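Local coordinates for conserved hypothetical secreted protein (Helicobacter pylori, PDB 4RNZ), which probably acts as a zinc-dependent M23-family endopeptidase that cleaves peptidoglycan and so helps to determine the helical shape of the cell, at residues N27-S30 and Q31-E34; T47-D50 and A51-L55; R130-K133 and N134-I137; H173-G176 and H177-S181. All coordinates share one frame; numbering follows the deposited sequence.

Contact 1 of 4, residues N27-S30 and Q31-E34; sequences NLSS and QDKE. With ZN (zinc ion), chain B.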
loop_
_atom_site.group_PDB
_atom_site.type_symbol
_atom_site.label_atom_id
_atom_site.label_comp_id
_atom_site.label_asym_id
_atom_site.label_seq_id
_atom_site.Cartn_x
_atom_site.Cartn_y
_atom_site.Cartn_z
ATOM N N ASN A 27 -4.455 -25.381 11.767
ATOM C CA ASN A 27 -3.221 -26.067 11.383
ATOM C C ASN A 27 -2.166 -25.213 10.721
ATOM O O ASN A 27 -1.051 -25.670 10.550
ATOM C CB ASN A 27 -3.506 -27.252 10.444
ATOM C CG ASN A 27 -4.044 -28.458 11.175
ATOM O OD1 ASN A 27 -4.831 -29.233 10.624
ATOM N ND2 ASN A 27 -3.612 -28.637 12.419
ATOM N N LEU A 28 -2.493 -23.993 10.317
ATOM C CA LEU A 28 -1.484 -23.152 9.677
ATOM C C LEU A 28 -0.372 -22.834 10.644
ATOM O O LEU A 28 -0.615 -22.680 11.844
ATOM C CB LEU A 28 -2.110 -21.843 9.194
ATOM C CG LEU A 28 -3.135 -21.992 8.074
ATOM C CD1 LEU A 28 -3.854 -20.678 7.757
ATOM C CD2 LEU A 28 -2.484 -22.564 6.823
ATOM N N SER A 29 0.839 -22.689 10.106
ATOM C CA SER A 29 1.972 -22.209 10.868
ATOM C C SER A 29 1.639 -20.813 11.362
ATOM O O SER A 29 0.718 -20.180 10.852
ATOM C CB SER A 29 3.207 -22.154 9.984
ATOM O OG SER A 29 3.036 -21.205 8.950
ATOM N N SER A 30 2.366 -20.325 12.357
ATOM C CA SER A 30 2.064 -18.999 12.873
ATOM C C SER A 30 2.410 -17.920 11.840
ATOM O O SER A 30 1.768 -16.867 11.813
ATOM C CB SER A 30 2.777 -18.732 14.198
ATOM O OG SER A 30 4.153 -18.898 14.026
ATOM N N GLN A 31 3.400 -18.186 11.002
ATOM C CA GLN A 31 3.748 -17.294 9.894
ATOM C C GLN A 31 2.591 -17.227 8.888
ATOM O O GLN A 31 2.197 -16.147 8.479
ATOM C CB GLN A 31 5.027 -17.753 9.188
ATOM C CG GLN A 31 6.281 -17.727 10.064
ATOM C CD GLN A 31 6.513 -19.019 10.852
ATOM O OE1 GLN A 31 5.642 -19.899 10.930
ATOM N NE2 GLN A 31 7.697 -19.132 11.457
ATOM N N ASP A 32 2.035 -18.378 8.512
ATOM C CA ASP A 32 0.863 -18.386 7.626
ATOM C C ASP A 32 -0.390 -17.762 8.280
ATOM O O ASP A 32 -1.177 -17.096 7.608
ATOM C CB ASP A 32 0.589 -19.793 7.119
ATOM C CG ASP A 32 1.534 -20.209 5.999
ATOM O OD1 ASP A 32 2.245 -19.346 5.445
ATOM O OD2 ASP A 32 1.559 -21.414 5.670
ATOM N N LYS A 33 -0.581 -17.952 9.584
ATOM C CA LYS A 33 -1.658 -17.251 10.278
ATOM C C LYS A 33 -1.507 -15.731 10.199
ATOM O O LYS A 33 -2.478 -15.036 9.936
ATOM C CB LYS A 33 -1.733 -17.686 11.734
ATOM C CG LYS A 33 -2.288 -19.087 11.874
ATOM C CD LYS A 33 -2.391 -19.504 13.331
ATOM C CE LYS A 33 -3.385 -20.633 13.520
ATOM N NZ LYS A 33 -2.761 -21.735 14.289
ATOM N N GLU A 34 -0.299 -15.219 10.421
ATOM C CA GLU A 34 -0.064 -13.776 10.301
ATOM C C GLU A 34 -0.453 -13.303 8.886
ATOM O O GLU A 34 -1.121 -12.291 8.702
ATOM C CB GLU A 34 1.401 -13.419 10.563
ATOM C CG GLU A 34 1.810 -13.386 12.029
ATOM C CD GLU A 34 3.110 -12.597 12.271
ATOM O OE1 GLU A 34 3.321 -12.153 13.413
ATOM O OE2 GLU A 34 3.920 -12.415 11.333
HETATM ZN ZN ZN B . 5.376 -11.064 11.533
HETATM O O HOH W 1 1.149 -23.375 7.457
#
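S29 caps the N terminus of helix 30-36, the short helix that carries E34 to the zinc ion. S29 OG lies between its own backbone N and carbonyl carbon (chi1 65°), a rotation that turns it back over the first turn, where it accepts from D32 N at 3.0 Å in a nearly straight bond (163°). A small hydroxyl side chain suits this place, since it can meet a backbone N-H that the helix itself cannot satisfy. D32 occupies the position whose carboxylate would close a capping box, but water does the work here: it accepts from S29 N at 2.8 Å and donates to D32 OD2 at 2.7 Å. Behind the cap, L28 CB rests 3.8 Å from K33 CG, apolar packing across the helix start. The K33 ammonium bends away to Y26 O and the ring of Y25, keeping only a weak bond to L28 O. Main-chain bonding begins with K33 N to S29 O at 2.9 Å and continues with E34 N to S30 O. E34 extends beyond CG and binds zinc through OE2 at 2.0 Å, while H266 donates to OE1, so both carboxylate oxygens are engaged. H219, D223 and H301 complete the site. This fourth, carboxylate ligand, supplied by the N-terminal region to a His-Asp-His zinc centre of the M23 family, is consistent with a latent form of such a peptidase.

Contact 2 of 4, residues T47-D50 and A51-L55; sequences TLRD and ANNTL
The R49 guanidinium and the N53 amide lie at only 24° to each other, with R49 CD 3.3 Å from N53 ND2, on the side of the hairpin that also carries L55. Extended from CG to NE, the R49 chain crosses over to the partner strand. It brings NH1 to N53 O at 3.3 Å; the acceptor sits near the guanidinium plane, but the donor stands above the carbonyl plane. L55 CD2 covers one guanidinium face, 4.1 Å above its centre, an apolar cover that suits a flat, delocalised cation. The same methyl meets T47 CB at 3.7 Å, the two side chains crossing at about a right angle. D50 organises the turn: a chi1 of 65° folds its carboxylate back over the turn so that OD1 receives T54 N at 2.9 Å, from above the carboxylate plane. N53 N bonds D50 O, closing a type I turn, and D50 N bonds T54 O at 2.9 Å. With N53 in the left-handed region, which asparagine tolerates well, this is a type I turn with a G1 bulge, the 3:5 hairpin. R49 and L55 form the non-hydrogen-bonded pair next to it. The hairpin joins strands 44-49 and 55-61 of the five-stranded antiparallel sheet; T47 packs on strand 2-5, L55 on N18 and I20, and R49 NH2 is held by N18.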
loop_
_atom_site.group_PDB
_atom_site.type_symbol
_atom_site.label_atom_id
_atom_site.label_comp_id
_atom_site.label_asym_id
_atom_site.label_seq_id
_atom_site.Cartn_x
_atom_site.Cartn_y
_atom_site.Cartn_z
ATOM N N THR A 47 -15.137 -16.596 -5.826
ATOM C CA THR A 47 -15.591 -17.895 -5.365
ATOM C C THR A 47 -16.214 -18.726 -6.499
ATOM O O THR A 47 -16.717 -18.198 -7.511
ATOM C CB THR A 47 -16.620 -17.780 -4.224
ATOM O OG1 THR A 47 -17.819 -17.149 -4.696
ATOM C CG2 THR A 47 -16.059 -17.019 -3.041
ATOM N N LEU A 48 -16.156 -20.040 -6.309
ATOM C CA LEU A 48 -16.785 -20.994 -7.212
ATOM C C LEU A 48 -17.502 -22.008 -6.351
ATOM O O LEU A 48 -16.894 -22.577 -5.414
ATOM C CB LEU A 48 -15.756 -21.718 -8.071
ATOM C CG LEU A 48 -16.347 -22.713 -9.091
ATOM C CD1 LEU A 48 -17.125 -22.010 -10.192
ATOM C CD2 LEU A 48 -15.249 -23.575 -9.685
ATOM N N ARG A 49 -18.770 -22.246 -6.678
ATOM C CA ARG A 49 -19.604 -23.171 -5.918
ATOM C C ARG A 49 -20.119 -24.276 -6.853
ATOM O O ARG A 49 -20.225 -24.049 -8.053
ATOM C CB ARG A 49 -20.754 -22.385 -5.285
ATOM C CG ARG A 49 -20.299 -21.478 -4.145
ATOM C CD ARG A 49 -21.391 -20.608 -3.578
ATOM N NE ARG A 49 -20.819 -19.655 -2.629
ATOM C CZ ARG A 49 -20.497 -19.929 -1.364
ATOM N NH1 ARG A 49 -20.700 -21.140 -0.849
ATOM N NH2 ARG A 49 -19.958 -18.990 -0.595
ATOM N N ASP A 50 -20.407 -25.469 -6.320
ATOM C CA ASP A 50 -21.010 -26.561 -7.141
ATOM C C ASP A 50 -22.528 -26.398 -7.208
ATOM O O ASP A 50 -23.065 -25.387 -6.751
ATOM C CB ASP A 50 -20.645 -27.953 -6.604
ATOM C CG ASP A 50 -21.224 -28.221 -5.234
ATOM O OD1 ASP A 50 -22.136 -27.483 -4.785
ATOM O OD2 ASP A 50 -20.745 -29.167 -4.587
ATOM N N ALA A 51 -23.210 -27.392 -7.780
ATOM C CA ALA A 51 -24.671 -27.380 -7.902
ATOM C C ALA A 51 -25.360 -27.218 -6.555
ATOM O O ALA A 51 -26.320 -26.471 -6.430
ATOM C CB ALA A 51 -25.139 -28.659 -8.561
ATOM N N ASN A 52 -24.852 -27.914 -5.550
ATOM C CA ASN A 52 -25.335 -27.769 -4.175
ATOM C C ASN A 52 -25.016 -26.448 -3.477
ATOM O O ASN A 52 -25.304 -26.303 -2.288
ATOM C CB ASN A 52 -24.775 -28.905 -3.320
ATOM C CG ASN A 52 -25.480 -30.214 -3.576
ATOM O OD1 ASN A 52 -26.057 -30.432 -4.647
ATOM N ND2 ASN A 52 -25.449 -31.094 -2.583
ATOM N N ASN A 53 -24.417 -25.494 -4.194
ATOM C CA ASN A 53 -23.969 -24.241 -3.596
ATOM C C ASN A 53 -22.847 -24.450 -2.557
ATOM O O ASN A 53 -22.639 -23.635 -1.668
ATOM C CB ASN A 53 -25.147 -23.486 -2.995
ATOM C CG ASN A 53 -24.851 -22.016 -2.795
ATOM O OD1 ASN A 53 -24.862 -21.521 -1.671
ATOM N ND2 ASN A 53 -24.565 -21.312 -3.882
ATOM N N THR A 54 -22.108 -25.542 -2.687
ATOM C CA THR A 54 -20.998 -25.784 -1.804
ATOM C C THR A 54 -19.799 -25.033 -2.348
ATOM O O THR A 54 -19.521 -25.075 -3.536
ATOM C CB THR A 54 -20.703 -27.282 -1.698
ATOM O OG1 THR A 54 -21.855 -27.934 -1.147
ATOM C CG2 THR A 54 -19.506 -27.551 -0.811
ATOM N N LEU A 55 -19.099 -24.338 -1.465
ATOM C CA LEU A 55 -17.881 -23.650 -1.843
ATOM C C LEU A 55 -16.837 -24.683 -2.226
ATOM O O LEU A 55 -16.444 -25.507 -1.397
ATOM C CB LEU A 55 -17.385 -22.780 -0.686
ATOM C CG LEU A 55 -16.281 -21.761 -0.974
ATOM C CD1 LEU A 55 -14.915 -22.421 -1.101
ATOM C CD2 LEU A 55 -16.606 -20.940 -2.213
#

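Contact 3 of 4, residues R130-K133 and N134-I137; sequences RLVK and NDKI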
loop_
_atom_site.group_PDB
_atom_site.type_symbol
_atom_site.label_atom_id
_atom_site.label_comp_id
_atom_site.label_asym_id
_atom_site.label_seq_id
_atom_site.Cartn_x
_atom_site.Cartn_y
_atom_site.Cartn_z
ATOM N N ARG A 130 0.276 26.407 -3.220
ATOM C CA ARG A 130 0.107 27.670 -3.948
ATOM C C ARG A 130 -0.286 27.523 -5.417
ATOM O O ARG A 130 -0.119 28.458 -6.215
ATOM C CB ARG A 130 1.401 28.462 -3.857
ATOM C CG ARG A 130 1.760 28.819 -2.427
ATOM C CD ARG A 130 3.007 29.675 -2.375
ATOM N NE ARG A 130 3.426 29.889 -0.991
ATOM C CZ ARG A 130 4.636 30.300 -0.619
ATOM N NH1 ARG A 130 5.575 30.561 -1.529
ATOM N NH2 ARG A 130 4.913 30.451 0.669
ATOM N N LEU A 131 -0.800 26.360 -5.798
ATOM C CA LEU A 131 -1.228 26.186 -7.182
ATOM C C LEU A 131 -2.485 27.028 -7.432
ATOM O O LEU A 131 -3.397 27.069 -6.597
ATOM C CB LEU A 131 -1.532 24.725 -7.506
ATOM C CG LEU A 131 -0.369 23.738 -7.637
ATOM C CD1 LEU A 131 -0.957 22.346 -7.826
ATOM C CD2 LEU A 131 0.548 24.094 -8.789
ATOM N N VAL A 132 -2.520 27.667 -8.594
ATOM C CA VAL A 132 -3.654 28.493 -8.997
ATOM C C VAL A 132 -4.090 28.145 -10.413
ATOM O O VAL A 132 -3.381 27.441 -11.151
ATOM C CB VAL A 132 -3.301 29.999 -8.926
ATOM C CG1 VAL A 132 -2.829 30.355 -7.529
ATOM C CG2 VAL A 132 -2.244 30.367 -9.965
ATOM N N LYS A 133 -5.245 28.680 -10.795
ATOM C CA LYS A 133 -5.842 28.397 -12.093
ATOM C C LYS A 133 -4.823 28.428 -13.212
ATOM O O LYS A 133 -3.913 29.261 -13.232
ATOM C CB LYS A 133 -7.003 29.358 -12.393
ATOM C CG LYS A 133 -8.063 28.740 -13.283
ATOM C CD LYS A 133 -9.298 29.611 -13.392
ATOM C CE LYS A 133 -10.130 29.220 -14.609
ATOM N NZ LYS A 133 -11.539 29.722 -14.560
ATOM N N ASN A 134 -4.962 27.468 -14.119
ATOM C CA ASN A 134 -4.041 27.285 -15.245
ATOM C C ASN A 134 -2.628 26.770 -14.900
ATOM O O ASN A 134 -1.821 26.582 -15.794
ATOM C CB ASN A 134 -3.975 28.553 -16.129
ATOM C CG ASN A 134 -5.359 29.017 -16.611
ATOM O OD1 ASN A 134 -5.634 30.209 -16.662
ATOM N ND2 ASN A 134 -6.228 28.079 -16.949
ATOM N N ASP A 135 -2.329 26.515 -13.629
ATOM C CA ASP A 135 -1.115 25.767 -13.308
ATOM C C ASP A 135 -1.283 24.313 -13.784
ATOM O O ASP A 135 -2.399 23.815 -13.906
ATOM C CB ASP A 135 -0.814 25.817 -11.820
ATOM C CG ASP A 135 -0.248 27.154 -11.391
ATOM O OD1 ASP A 135 0.276 27.862 -12.251
ATOM O OD2 ASP A 135 -0.311 27.479 -10.196
ATOM N N LYS A 136 -0.175 23.657 -14.085
ATOM C CA LYS A 136 -0.225 22.307 -14.641
ATOM C C LYS A 136 0.020 21.214 -13.587
ATOM O O LYS A 136 0.768 21.405 -12.613
ATOM C CB LYS A 136 0.759 22.164 -15.772
ATOM C CG LYS A 136 0.607 23.225 -16.847
ATOM C CD LYS A 136 1.665 23.042 -17.922
ATOM C CE LYS A 136 3.069 23.456 -17.468
ATOM N NZ LYS A 136 3.303 24.936 -17.473
ATOM N N ILE A 137 -0.676 20.092 -13.775
ATOM C CA ILE A 137 -0.437 18.855 -13.019
ATOM C C ILE A 137 -0.370 17.704 -14.043
ATOM O O ILE A 137 -1.282 17.561 -14.863
ATOM C CB ILE A 137 -1.557 18.567 -11.999
ATOM C CG1 ILE A 137 -1.689 19.712 -11.008
ATOM C CG2 ILE A 137 -1.294 17.245 -11.245
ATOM C CD1 ILE A 137 -2.840 19.574 -10.045
HETATM O O HOH W 2 1.013 28.901 -8.395
#
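The D135 carboxylate is met by V132 N from above its plane, some 40° out of it, at OD2. D135 closes the type II turn from V132 that leads into strand 136-146. The bond is short and almost straight, 2.7 Å from V132 N to D135 OD2 with 175° at the hydrogen. Its reverse partner is the turn bond itself, D135 N to V132 O at 2.8 Å, which lies in the carbonyl plane. The two residues therefore grip each other twice, and aspartate suits the place because its side chain is just long enough to reach back. D135 CG stands beside its own backbone N (chi1 -75°), which directs the carboxylate at V132. A water donates both to OD2 and to R130 O, linking the carboxylate to the residue just past helix 126-129. N134 takes the positive-phi corner of the turn, where asparagine is well tolerated. L131 supplies the apolar side: CD2 touches D135 CB at 3.7 Å. Both L131 and I137 pack on P101 of helix 101-109, and backbone hydrogen bonds of N134 and D135 with L97 tie down the turn. The terminal methyls L131 CD1 and I137 CD1 meet at 4.0 Å.

Contact 4 of 4, residues H173-G176 and H177-S181; sequences HSNG and HYYDS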
loop_
_atom_site.group_PDB
_atom_site.type_symbol
_atom_site.label_atom_id
_atom_site.label_comp_id
_atom_site.label_asym_id
_atom_site.label_seq_id
_atom_site.Cartn_x
_atom_site.Cartn_y
_atom_site.Cartn_z
ATOM N N HIS A 173 10.304 4.731 -7.245
ATOM C CA HIS A 173 11.386 3.792 -7.441
ATOM C C HIS A 173 10.830 2.416 -7.083
ATOM O O HIS A 173 9.814 2.302 -6.376
ATOM C CB HIS A 173 12.555 4.159 -6.535
ATOM C CG HIS A 173 13.816 3.419 -6.851
ATOM N ND1 HIS A 173 14.277 2.370 -6.086
ATOM C CD2 HIS A 173 14.716 3.574 -7.851
ATOM C CE1 HIS A 173 15.404 1.912 -6.598
ATOM N NE2 HIS A 173 15.697 2.633 -7.664
ATOM N N SER A 174 11.485 1.373 -7.566
ATOM C CA SER A 174 11.069 -0.003 -7.259
ATOM C C SER A 174 11.062 -0.312 -5.743
ATOM O O SER A 174 10.286 -1.158 -5.289
ATOM C CB SER A 174 11.985 -0.985 -7.982
ATOM O OG SER A 174 13.321 -0.668 -7.686
ATOM N N ASN A 175 11.904 0.380 -4.972
ATOM C CA ASN A 175 11.890 0.271 -3.498
ATOM C C ASN A 175 10.645 0.834 -2.786
ATOM O O ASN A 175 10.539 0.708 -1.571
ATOM C CB ASN A 175 13.174 0.875 -2.878
ATOM C CG ASN A 175 13.210 2.400 -2.943
ATOM O OD1 ASN A 175 12.170 3.072 -3.074
ATOM N ND2 ASN A 175 14.406 2.959 -2.833
ATOM N N GLY A 176 9.733 1.474 -3.520
ATOM C CA GLY A 176 8.467 1.967 -2.950
ATOM C C GLY A 176 8.458 3.410 -2.447
ATOM O O GLY A 176 7.398 3.952 -2.134
ATOM N N HIS A 177 9.630 4.033 -2.379
ATOM C CA HIS A 177 9.765 5.432 -1.967
ATOM C C HIS A 177 9.759 6.384 -3.176
ATOM O O HIS A 177 9.979 5.944 -4.297
ATOM C CB HIS A 177 11.056 5.598 -1.179
ATOM C CG HIS A 177 11.092 4.772 0.075
ATOM N ND1 HIS A 177 11.217 5.326 1.329
ATOM C CD2 HIS A 177 10.993 3.432 0.269
ATOM C CE1 HIS A 177 11.209 4.368 2.240
ATOM N NE2 HIS A 177 11.069 3.209 1.626
ATOM N N TYR A 178 9.487 7.669 -2.923
ATOM C CA TYR A 178 9.452 8.724 -3.950
ATOM C C TYR A 178 10.741 9.530 -3.907
ATOM O O TYR A 178 11.276 9.783 -2.821
ATOM C CB TYR A 178 8.318 9.701 -3.691
ATOM C CG TYR A 178 6.885 9.192 -3.831
ATOM C CD1 TYR A 178 6.449 8.492 -4.978
ATOM C CD2 TYR A 178 5.939 9.481 -2.829
ATOM C CE1 TYR A 178 5.124 8.072 -5.093
ATOM C CE2 TYR A 178 4.623 9.080 -2.929
ATOM C CZ TYR A 178 4.205 8.367 -4.055
ATOM O OH TYR A 178 2.867 7.996 -4.120
ATOM N N TYR A 179 11.185 9.950 -5.063
ATOM C CA TYR A 179 12.404 10.674 -5.201
ATOM C C TYR A 179 12.221 11.882 -6.061
ATOM O O TYR A 179 11.453 11.869 -6.996
ATOM C CB TYR A 179 13.498 9.780 -5.769
ATOM C CG TYR A 179 13.915 8.730 -4.796
ATOM C CD1 TYR A 179 13.289 7.519 -4.775
ATOM C CD2 TYR A 179 14.860 8.985 -3.846
ATOM C CE1 TYR A 179 13.630 6.565 -3.868
ATOM C CE2 TYR A 179 15.206 8.036 -2.932
ATOM C CZ TYR A 179 14.577 6.829 -2.945
ATOM O OH TYR A 179 14.880 5.870 -2.051
ATOM N N ASP A 180 12.943 12.920 -5.718
ATOM C CA ASP A 180 12.981 14.046 -6.566
ATOM C C ASP A 180 13.890 13.761 -7.682
ATOM O O ASP A 180 14.450 12.727 -7.865
ATOM C CB ASP A 180 13.345 15.367 -5.891
ATOM C CG ASP A 180 14.769 15.434 -5.411
ATOM O OD1 ASP A 180 15.648 14.718 -5.871
ATOM O OD2 ASP A 180 14.978 16.246 -4.530
ATOM N N SER A 181 14.054 14.786 -8.524
ATOM C CA SER A 181 14.902 14.679 -9.718
ATOM C C SER A 181 16.407 14.698 -9.482
ATOM O O SER A 181 17.180 14.466 -10.378
ATOM C CB SER A 181 14.492 15.611 -10.876
ATOM O OG SER A 181 14.387 16.955 -10.551
#
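The N175 amide uses both its ends across this turn. OD1 accepts from H177 N at 2.8 Å, an almost straight bond (164°) that makes an Asx turn. ND2 donates to Y179 OH at 3.1 Å, arriving at the edge of the tyrosine ring, near its plane. Asparagine suits the place because one short, flat group offers an acceptor and a donor at once. With chi1 at 72° the amide swings over the residues that follow. The H177 ring turns an edge to the main chain, with CD2 3.3 Å from N175 O in the ring plane. H173 adds an apolar touch: its CB lies 3.7 Å from Y179 CE1, the two rings lying steeply tilted with centroids 5.9 Å apart.

The next layer positions these groups. H173 ND1 accepts from N175 N at 3.3 Å, so the imidazole helps hold the residue whose amide does the bonding. G176 N bonds H173 O at 3.0 Å to close a type I turn, and at G176 (phi 93°) a CB would press on the carbonyl O of N175, which glycine avoids. Farther out, H177 ND1 is held by E185, while K306 bonds G176 O and lies against the Y178 ring. Y179 also packs on L324, and H173 on Q328 of helix 326-348. With the weak bond from H173 N to H177 O, the pattern is that of a type I turn with a G1 bulge, a 3:5 hairpin joining strand 166-172 to the short, weakly bonded strand 178-179.

How the contacts relate
From the N terminus, the four contacts follow one another in series; none nests in or crosses another. Contact 1 starts helix 30-36, and contact 2 then reverses the chain between strands 44-49 and 55-61, its centre about 26 Å from that of contact 1. Both belong to the N-terminal region, and contact 1 ties it to the peptidase part through zinc. Contact 3 turns the chain from helix 126-129 into strand 136-146. Contact 4 closes the hairpin after strand 166-172, in the same sheet, with centres about 24 Å apart, and reaches the peptidase strand 299-306 through K306. Contacts 2 and 4 share one hairpin type; contacts 2 and 3 are farthest apart, at about 53 Å between centres.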